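Local coordinates for dinitrogenase iron-molybdenum cofactor biosynthesis domain-containing protein (Pyrococcus horikoshii, PDB 2YX6) that is of unknown function but binds ADP and belongs to the dinitrogenase iron-molybdenum cofactor biosynthesis family, at residues A4-D9 and N16-F21; V28-E33 and D97-F102. All coordinates share one frame; numbering follows the deposited sequence.

Contact 1. Residues A4-D9 and N16-F21; sequences AIPAED and NVSKHF
Pro6 CB lies obliquely against the ring of Phe21, 4.4 Å from its CD2. Around the same ring, Phe27 and Phe80 meet it at steep angles, the Phe27 plane about 80° from it. The other flat pair is at the solvent side: the side chains of Glu8 and Asn16 lie side by side, pointing the same way, their carboxylate and amide planes turned 45° apart, and OE1 of Glu8 is 3.8 Å from ND2 of Asn16, too far to bond. Between these two ends the backbones are joined by a single bridge, Ala7 with Val17. Ser18 N donates to Pro6 O at 2.9 Å; the CA-H of Val17 approaches the same oxygen. Glu8 N gives its hydrogen to Asn16 O at 3.0 Å. Ser18 OG, turned between its own N and carbonyl carbon (chi1 74°), sits 3.1 Å from Pro6 CB and is buried there without a polar partner. Val17 spreads its methyls over two residues: CG2 meets Ile5 CG2 at 3.8 Å, the side chains crossing nearly at right angles, and CG1 nears the Pro6 ring. Loop 16-21 is thus fastened to the end of strand 2-7, with Val17 also packed on Ile95 of helix 95-103 and Phe21 on Leu55 of helix 54-61.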
ATOM      1  N   ALA A   4       3.241   8.269   4.683  1.00 15.78           N
ATOM      2  CA  ALA A   4       3.038   9.650   4.233  1.00 15.22           C
ATOM      3  C   ALA A   4       1.525   9.987   4.178  1.00 15.18           C
ATOM      4  O   ALA A   4       0.761   9.206   3.674  1.00 16.28           O
ATOM      5  CB  ALA A   4       3.611   9.786   2.821  1.00 14.44           C
ATOM      6  N   ILE A   5       1.147  11.169   4.634  1.00 15.43           N
ATOM      7  CA  ILE A   5      -0.239  11.577   4.709  1.00 16.07           C
ATOM      8  C   ILE A   5      -0.363  13.056   4.324  1.00 15.63           C
ATOM      9  O   ILE A   5       0.262  13.890   4.929  1.00 14.10           O
ATOM     10  CB  ILE A   5      -0.863  11.352   6.116  1.00 16.56           C
ATOM     11  CG1 ILE A   5      -0.798   9.880   6.537  1.00 15.59           C
ATOM     12  CG2 ILE A   5      -2.334  11.862   6.127  1.00 15.77           C
ATOM     13  CD1 ILE A   5       0.147   9.671   7.474  1.00 25.99           C
ATOM     14  N   PRO A   6      -1.224  13.373   3.325  1.00 15.56           N
ATOM     15  CA  PRO A   6      -1.407  14.790   2.937  1.00 15.25           C
ATOM     16  C   PRO A   6      -2.211  15.511   4.019  1.00 17.47           C
ATOM     17  O   PRO A   6      -3.229  14.954   4.495  1.00 16.48           O
ATOM     18  CB  PRO A   6      -2.202  14.715   1.620  1.00 16.04           C
ATOM     19  CG  PRO A   6      -3.054  13.439   1.733  1.00 13.32           C
ATOM     20  CD  PRO A   6      -2.126  12.460   2.588  1.00 15.32           C
ATOM     21  N   ALA A   7      -1.748  16.690   4.460  1.00 18.31           N
ATOM     22  CA  ALA A   7      -2.406  17.401   5.549  1.00 21.58           C
ATOM     23  C   ALA A   7      -3.088  18.629   5.018  1.00 25.09           C
ATOM     24  O   ALA A   7      -2.589  19.262   4.080  1.00 24.74           O
ATOM     25  CB  ALA A   7      -1.404  17.804   6.608  1.00 20.90           C
ATOM     26  N   GLU A   8      -4.197  18.987   5.658  1.00 28.06           N
ATOM     27  CA  GLU A   8      -4.968  20.155   5.289  1.00 33.80           C
ATOM     28  C   GLU A   8      -4.333  21.479   5.822  1.00 34.01           C
ATOM     29  O   GLU A   8      -4.487  22.559   5.246  1.00 34.74           O
ATOM     30  CB  GLU A   8      -6.395  19.958   5.805  1.00 33.07           C
ATOM     31  CG  GLU A   8      -7.334  21.122   5.549  1.00 38.24           C
ATOM     32  CD  GLU A   8      -8.648  21.001   6.327  1.00 39.89           C
ATOM     33  OE1 GLU A   8      -9.227  19.888   6.382  1.00 47.48           O
ATOM     34  OE2 GLU A   8      -9.097  22.027   6.902  1.00 48.94           O
ATOM     35  N   ASP A   9      -3.599  21.369   6.915  1.00 34.83           N
ATOM     36  CA  ASP A   9      -3.077  22.479   7.687  1.00 35.15           C
ATOM     37  C   ASP A   9      -1.642  22.121   7.954  1.00 34.45           C
ATOM     38  O   ASP A   9      -1.251  20.982   7.724  1.00 34.00           O
ATOM     39  CB  ASP A   9      -3.785  22.489   9.056  1.00 36.24           C
ATOM     40  CG  ASP A   9      -5.234  22.875   8.964  1.00 40.98           C
ATOM     41  OD1 ASP A   9      -5.652  23.488   7.946  1.00 46.09           O
ATOM     42  OD2 ASP A   9      -5.983  22.574   9.928  1.00 49.37           O
ATOM     43  N   ASN A  16      -6.191  17.459   9.650  1.00 21.80           N
ATOM     44  CA  ASN A  16      -6.998  16.414   9.010  1.00 21.58           C
ATOM     45  C   ASN A  16      -6.308  15.993   7.709  1.00 21.70           C
ATOM     46  O   ASN A  16      -5.536  16.752   7.143  1.00 21.68           O
ATOM     47  CB  ASN A  16      -8.398  16.941   8.670  1.00 22.56           C
ATOM     48  CG  ASN A  16      -9.242  17.317   9.917  1.00 26.21           C
ATOM     49  OD1 ASN A  16      -9.429  16.522  10.848  1.00 26.48           O
ATOM     50  ND2 ASN A  16      -9.788  18.538   9.898  1.00 26.64           N
ATOM     51  N   VAL A  17      -6.619  14.801   7.223  1.00 20.97           N
ATOM     52  CA  VAL A  17      -6.210  14.385   5.903  1.00 21.31           C
ATOM     53  C   VAL A  17      -6.794  15.389   4.936  1.00 23.35           C
ATOM     54  O   VAL A  17      -7.964  15.660   4.989  1.00 22.28           O
ATOM     55  CB  VAL A  17      -6.692  12.904   5.592  1.00 21.86           C
ATOM     56  CG1 VAL A  17      -6.338  12.456   4.133  1.00 19.74           C
ATOM     57  CG2 VAL A  17      -6.137  11.908   6.670  1.00 17.63           C
ATOM     58  N   SER A  18      -5.961  15.973   4.081  1.00 25.16           N
ATOM     59  CA  SER A  18      -6.444  16.873   3.041  1.00 27.24           C
ATOM     60  C   SER A  18      -7.309  16.083   2.089  1.00 27.47           C
ATOM     61  O   SER A  18      -6.961  14.977   1.673  1.00 27.24           O
ATOM     62  CB  SER A  18      -5.278  17.508   2.290  1.00 27.04           C
ATOM     63  OG  SER A  18      -4.706  16.521   1.444  1.00 34.12           O
ATOM     64  N   LYS A  19      -8.451  16.638   1.742  1.00 28.85           N
ATOM     65  CA  LYS A  19      -9.343  15.921   0.851  1.00 31.59           C
ATOM     66  C   LYS A  19      -8.805  15.795  -0.593  1.00 31.25           C
ATOM     67  O   LYS A  19      -9.197  14.875  -1.302  1.00 30.99           O
ATOM     68  CB  LYS A  19     -10.793  16.476   0.928  1.00 32.63           C
ATOM     69  CG  LYS A  19     -11.477  16.181   2.346  1.00 34.57           C
ATOM     70  CD  LYS A  19     -13.029  16.313   2.324  1.00 34.79           C
ATOM     71  CE  LYS A  19     -13.623  15.608   3.519  1.00 36.00           C
ATOM     72  NZ  LYS A  19     -12.625  14.569   3.968  1.00 40.53           N
ATOM     73  N   HIS A  20      -7.892  16.675  -1.017  1.00 31.40           N
ATOM     74  CA  HIS A  20      -7.306  16.548  -2.370  1.00 31.69           C
ATOM     75  C   HIS A  20      -5.792  16.394  -2.346  1.00 31.31           C
ATOM     76  O   HIS A  20      -5.081  17.362  -2.144  1.00 30.30           O
ATOM     77  CB  HIS A  20      -7.668  17.742  -3.284  1.00 31.03           C
ATOM     78  CG  HIS A  20      -9.133  17.838  -3.611  1.00 33.99           C
ATOM     79  ND1 HIS A  20      -9.773  16.935  -4.433  1.00 33.72           N
ATOM     80  CD2 HIS A  20     -10.072  18.755  -3.253  1.00 31.35           C
ATOM     81  CE1 HIS A  20     -11.047  17.278  -4.556  1.00 34.99           C
ATOM     82  NE2 HIS A  20     -11.256  18.370  -3.839  1.00 34.78           N
ATOM     83  N   PHE A  21      -5.313  15.182  -2.601  1.00 31.53           N
ATOM     84  CA  PHE A  21      -3.892  14.952  -2.728  1.00 32.73           C
ATOM     85  C   PHE A  21      -3.418  15.808  -3.920  1.00 35.04           C
ATOM     86  O   PHE A  21      -4.132  16.047  -4.906  1.00 36.83           O
ATOM     87  CB  PHE A  21      -3.572  13.465  -2.942  1.00 31.12           C
ATOM     88  CG  PHE A  21      -2.141  13.213  -3.250  1.00 29.32           C
ATOM     89  CD1 PHE A  21      -1.663  13.339  -4.558  1.00 28.47           C
ATOM     90  CD2 PHE A  21      -1.245  12.906  -2.223  1.00 31.37           C
ATOM     91  CE1 PHE A  21      -0.321  13.181  -4.855  1.00 30.71           C
ATOM     92  CE2 PHE A  21       0.109  12.739  -2.500  1.00 30.98           C
ATOM     93  CZ  PHE A  21       0.575  12.878  -3.797  1.00 30.51           C
TER

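Contact 2. Residues V28-E33 and D97-F102; sequences VFVDIE and DVIKAF
Helix 95-103 packs on one face of the mixed sheet, and here Ile99 and Phe102 meet Val30 and Ile32 of strand 26-33. The two short axes run 11.1 Å apart in nearly the same direction, 28° from parallel, and no hydrogen bond links them. Val30 and Ile99 reach toward each other tip to tip: Val30 CG2 stands 3.3 Å from Ile99 CD1, tighter than normal van der Waals contact. CG1 anti to the carbonyl carbon (chi1 -74°) and an extended chi2 (152°) together take CD1 of Ile99 to Val30, while the CG2 branch lies 4.0 Å from Ile32 CD1. That same Ile32 methyl comes obliquely to the Phe102 ring, 4.4 Å from CD2, and so touches both helix residues. Cutting Ile99 back to an alanine would probably leave a gap facing Val30 CG2 and Ile32 CD1, although Ile32 would keep its looser contact with Phe102. Ile99 also reaches Val37 of strand 36-44; Phe102 continues over Val3, Ile66 and Leu68 and packs on Gly84 of the second subunit. A helix packed on a sheet of strand order 3-2-1-4-5, the second strand antiparallel to its neighbours, is consistent with a ribonuclease H-like fold.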
ATOM      1  N   VAL A  28       2.563  14.846   6.223  1.00 18.13           N
ATOM      2  CA  VAL A  28       3.064  14.252   7.471  1.00 15.01           C
ATOM      3  C   VAL A  28       3.639  12.859   7.208  1.00 16.33           C
ATOM      4  O   VAL A  28       3.004  12.030   6.601  1.00 16.24           O
ATOM      5  CB  VAL A  28       1.883  14.136   8.492  1.00 15.35           C
ATOM      6  CG1 VAL A  28       2.308  13.474   9.797  1.00 12.87           C
ATOM      7  CG2 VAL A  28       1.241  15.472   8.727  1.00 13.29           C
ATOM      8  N   PHE A  29       4.854  12.612   7.676  1.00 16.55           N
ATOM      9  CA  PHE A  29       5.592  11.361   7.490  1.00 16.77           C
ATOM     10  C   PHE A  29       5.668  10.741   8.868  1.00 17.10           C
ATOM     11  O   PHE A  29       6.141  11.371   9.827  1.00 18.40           O
ATOM     12  CB  PHE A  29       7.008  11.635   6.921  1.00 16.60           C
ATOM     13  CG  PHE A  29       6.985  12.177   5.556  1.00 15.14           C
ATOM     14  CD1 PHE A  29       6.892  11.314   4.470  1.00 15.79           C
ATOM     15  CD2 PHE A  29       6.930  13.538   5.334  1.00 16.97           C
ATOM     16  CE1 PHE A  29       6.834  11.809   3.156  1.00 17.25           C
ATOM     17  CE2 PHE A  29       6.865  14.048   4.006  1.00 13.37           C
ATOM     18  CZ  PHE A  29       6.852  13.157   2.930  1.00 18.35           C
ATOM     19  N   VAL A  30       5.178   9.526   8.975  1.00 18.41           N
ATOM     20  CA  VAL A  30       5.110   8.899  10.290  1.00 20.02           C
ATOM     21  C   VAL A  30       5.874   7.600  10.261  1.00 21.71           C
ATOM     22  O   VAL A  30       5.531   6.681   9.443  1.00 22.46           O
ATOM     23  CB  VAL A  30       3.642   8.528  10.680  1.00 20.30           C
ATOM     24  CG1 VAL A  30       3.681   7.862  12.103  1.00 19.98           C
ATOM     25  CG2 VAL A  30       2.737   9.792  10.675  1.00 18.95           C
ATOM     26  N   ASP A  31       6.874   7.482  11.139  1.00 22.71           N
ATOM     27  CA  ASP A  31       7.607   6.254  11.275  1.00 24.41           C
ATOM     28  C   ASP A  31       6.989   5.322  12.278  1.00 25.26           C
ATOM     29  O   ASP A  31       6.893   5.647  13.473  1.00 24.78           O
ATOM     30  CB  ASP A  31       9.036   6.511  11.710  1.00 25.46           C
ATOM     31  CG  ASP A  31       9.850   7.053  10.601  1.00 29.57           C
ATOM     32  OD1 ASP A  31       9.468   8.104  10.059  1.00 32.62           O
ATOM     33  OD2 ASP A  31      10.877   6.427  10.292  1.00 36.21           O
ATOM     34  N   ILE A  32       6.591   4.154  11.793  1.00 24.70           N
ATOM     35  CA  ILE A  32       5.857   3.209  12.641  1.00 26.47           C
ATOM     36  C   ILE A  32       6.740   1.961  12.835  1.00 29.19           C
ATOM     37  O   ILE A  32       7.321   1.416  11.877  1.00 29.95           O
ATOM     38  CB  ILE A  32       4.442   2.936  12.074  1.00 25.58           C
ATOM     39  CG1 ILE A  32       3.646   4.234  12.189  1.00 24.98           C
ATOM     40  CG2 ILE A  32       3.708   1.815  12.886  1.00 23.51           C
ATOM     41  CD1 ILE A  32       2.313   4.309  11.406  1.00 24.62           C
ATOM     42  N   GLU A  33       6.869   1.542  14.084  1.00 31.40           N
ATOM     43  CA  GLU A  33       7.588   0.306  14.420  1.00 32.99           C
ATOM     44  C   GLU A  33       6.702  -0.517  15.363  1.00 33.58           C
ATOM     45  O   GLU A  33       6.501  -0.127  16.511  1.00 32.71           O
ATOM     46  CB  GLU A  33       8.910   0.664  15.071  1.00 33.68           C
ATOM     47  CG  GLU A  33       9.813   1.438  14.138  1.00 36.37           C
ATOM     48  CD  GLU A  33      10.253   0.611  12.921  1.00 44.19           C
ATOM     49  OE1 GLU A  33       9.466  -0.288  12.463  1.00 45.54           O
ATOM     50  OE2 GLU A  33      11.399   0.858  12.429  1.00 44.04           O
ATOM     51  N   ASP A  97      -5.743  10.088  14.699  1.00 21.85           N
ATOM     52  CA  ASP A  97      -6.732   9.001  14.757  1.00 21.44           C
ATOM     53  C   ASP A  97      -6.528   7.987  13.659  1.00 21.38           C
ATOM     54  O   ASP A  97      -6.682   6.792  13.857  1.00 21.52           O
ATOM     55  CB  ASP A  97      -8.146   9.530  14.658  1.00 22.35           C
ATOM     56  CG  ASP A  97      -8.613  10.274  15.910  1.00 25.23           C
ATOM     57  OD1 ASP A  97      -7.883  10.289  16.913  1.00 27.80           O
ATOM     58  OD2 ASP A  97      -9.708  10.894  15.865  1.00 27.43           O
ATOM     59  N   VAL A  98      -6.191   8.475  12.479  1.00 22.28           N
ATOM     60  CA  VAL A  98      -5.895   7.639  11.326  1.00 21.77           C
ATOM     61  C   VAL A  98      -4.711   6.692  11.588  1.00 21.14           C
ATOM     62  O   VAL A  98      -4.791   5.526  11.265  1.00 22.62           O
ATOM     63  CB  VAL A  98      -5.633   8.511  10.112  1.00 22.25           C
ATOM     64  CG1 VAL A  98      -4.971   7.693   8.994  1.00 25.22           C
ATOM     65  CG2 VAL A  98      -6.931   9.190   9.657  1.00 22.18           C
ATOM     66  N   ILE A  99      -3.641   7.195  12.194  1.00 20.90           N
ATOM     67  CA  ILE A  99      -2.417   6.465  12.464  1.00 21.05           C
ATOM     68  C   ILE A  99      -2.691   5.367  13.489  1.00 21.74           C
ATOM     69  O   ILE A  99      -2.284   4.221  13.310  1.00 23.74           O
ATOM     70  CB  ILE A  99      -1.279   7.468  12.911  1.00 21.14           C
ATOM     71  CG1 ILE A  99      -0.771   8.241  11.697  1.00 22.11           C
ATOM     72  CG2 ILE A  99      -0.087   6.757  13.438  1.00 18.08           C
ATOM     73  CD1 ILE A  99      -0.252   9.574  12.048  1.00 22.64           C
ATOM     74  N   LYS A 100      -3.479   5.690  14.510  1.00 22.48           N
ATOM     75  CA  LYS A 100      -3.910   4.705  15.506  1.00 23.19           C
ATOM     76  C   LYS A 100      -4.789   3.631  14.852  1.00 22.09           C
ATOM     77  O   LYS A 100      -4.576   2.457  15.085  1.00 22.47           O
ATOM     78  CB  LYS A 100      -4.664   5.395  16.669  1.00 24.01           C
ATOM     79  CG  LYS A 100      -4.959   4.438  17.863  1.00 26.01           C
ATOM     80  CD  LYS A 100      -5.951   5.064  18.849  1.00 27.09           C
ATOM     81  CE  LYS A 100      -6.356   4.121  20.015  1.00 29.93           C
ATOM     82  NZ  LYS A 100      -5.171   3.552  20.731  1.00 36.80           N
ATOM     83  N   ALA A 101      -5.726   4.035  13.998  1.00 19.31           N
ATOM     84  CA  ALA A 101      -6.564   3.087  13.260  1.00 21.76           C
ATOM     85  C   ALA A 101      -5.702   2.208  12.376  1.00 22.44           C
ATOM     86  O   ALA A 101      -5.833   0.983  12.394  1.00 23.62           O
ATOM     87  CB  ALA A 101      -7.677   3.776  12.436  1.00 18.05           C
ATOM     88  N   PHE A 102      -4.808   2.832  11.620  1.00 21.90           N
ATOM     89  CA  PHE A 102      -3.934   2.121  10.705  1.00 21.64           C
ATOM     90  C   PHE A 102      -3.110   0.986  11.408  1.00 21.81           C
ATOM     91  O   PHE A 102      -3.116  -0.193  11.008  1.00 20.67           O
ATOM     92  CB  PHE A 102      -3.041   3.161   9.985  1.00 21.54           C
ATOM     93  CG  PHE A 102      -2.169   2.551   8.921  1.00 23.76           C
ATOM     94  CD1 PHE A 102      -2.707   2.228   7.669  1.00 23.21           C
ATOM     95  CD2 PHE A 102      -0.822   2.234   9.199  1.00 21.29           C
ATOM     96  CE1 PHE A 102      -1.888   1.602   6.680  1.00 24.57           C
ATOM     97  CE2 PHE A 102      -0.028   1.624   8.243  1.00 23.33           C
ATOM     98  CZ  PHE A 102      -0.560   1.305   6.987  1.00 23.84           C
TER

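Contacts 1 and 2, with centres about 13 Å apart, share one sheet, in which strands 2-7 and 26-33 are antiparallel neighbours. Ile5 O and Val28 N, 2.8 Å apart, probably form one of the hydrogen bonds joining these strands. Packing also runs between the contacts: Ala7 CB is 4.1 Å from Val28 CG2, and Val17 CG2 lies 4.1 Å from Val98 CG2, bringing loop 16-21 against helix 95-103. The loop is therefore tied to the same helix that packs over 28-33. Val87, seen to bind ADP though none is bound to this chain, lies about 7 Å from Phe21 and about 10 Å from Phe102 (side chain to side chain), contact 1 being the closer.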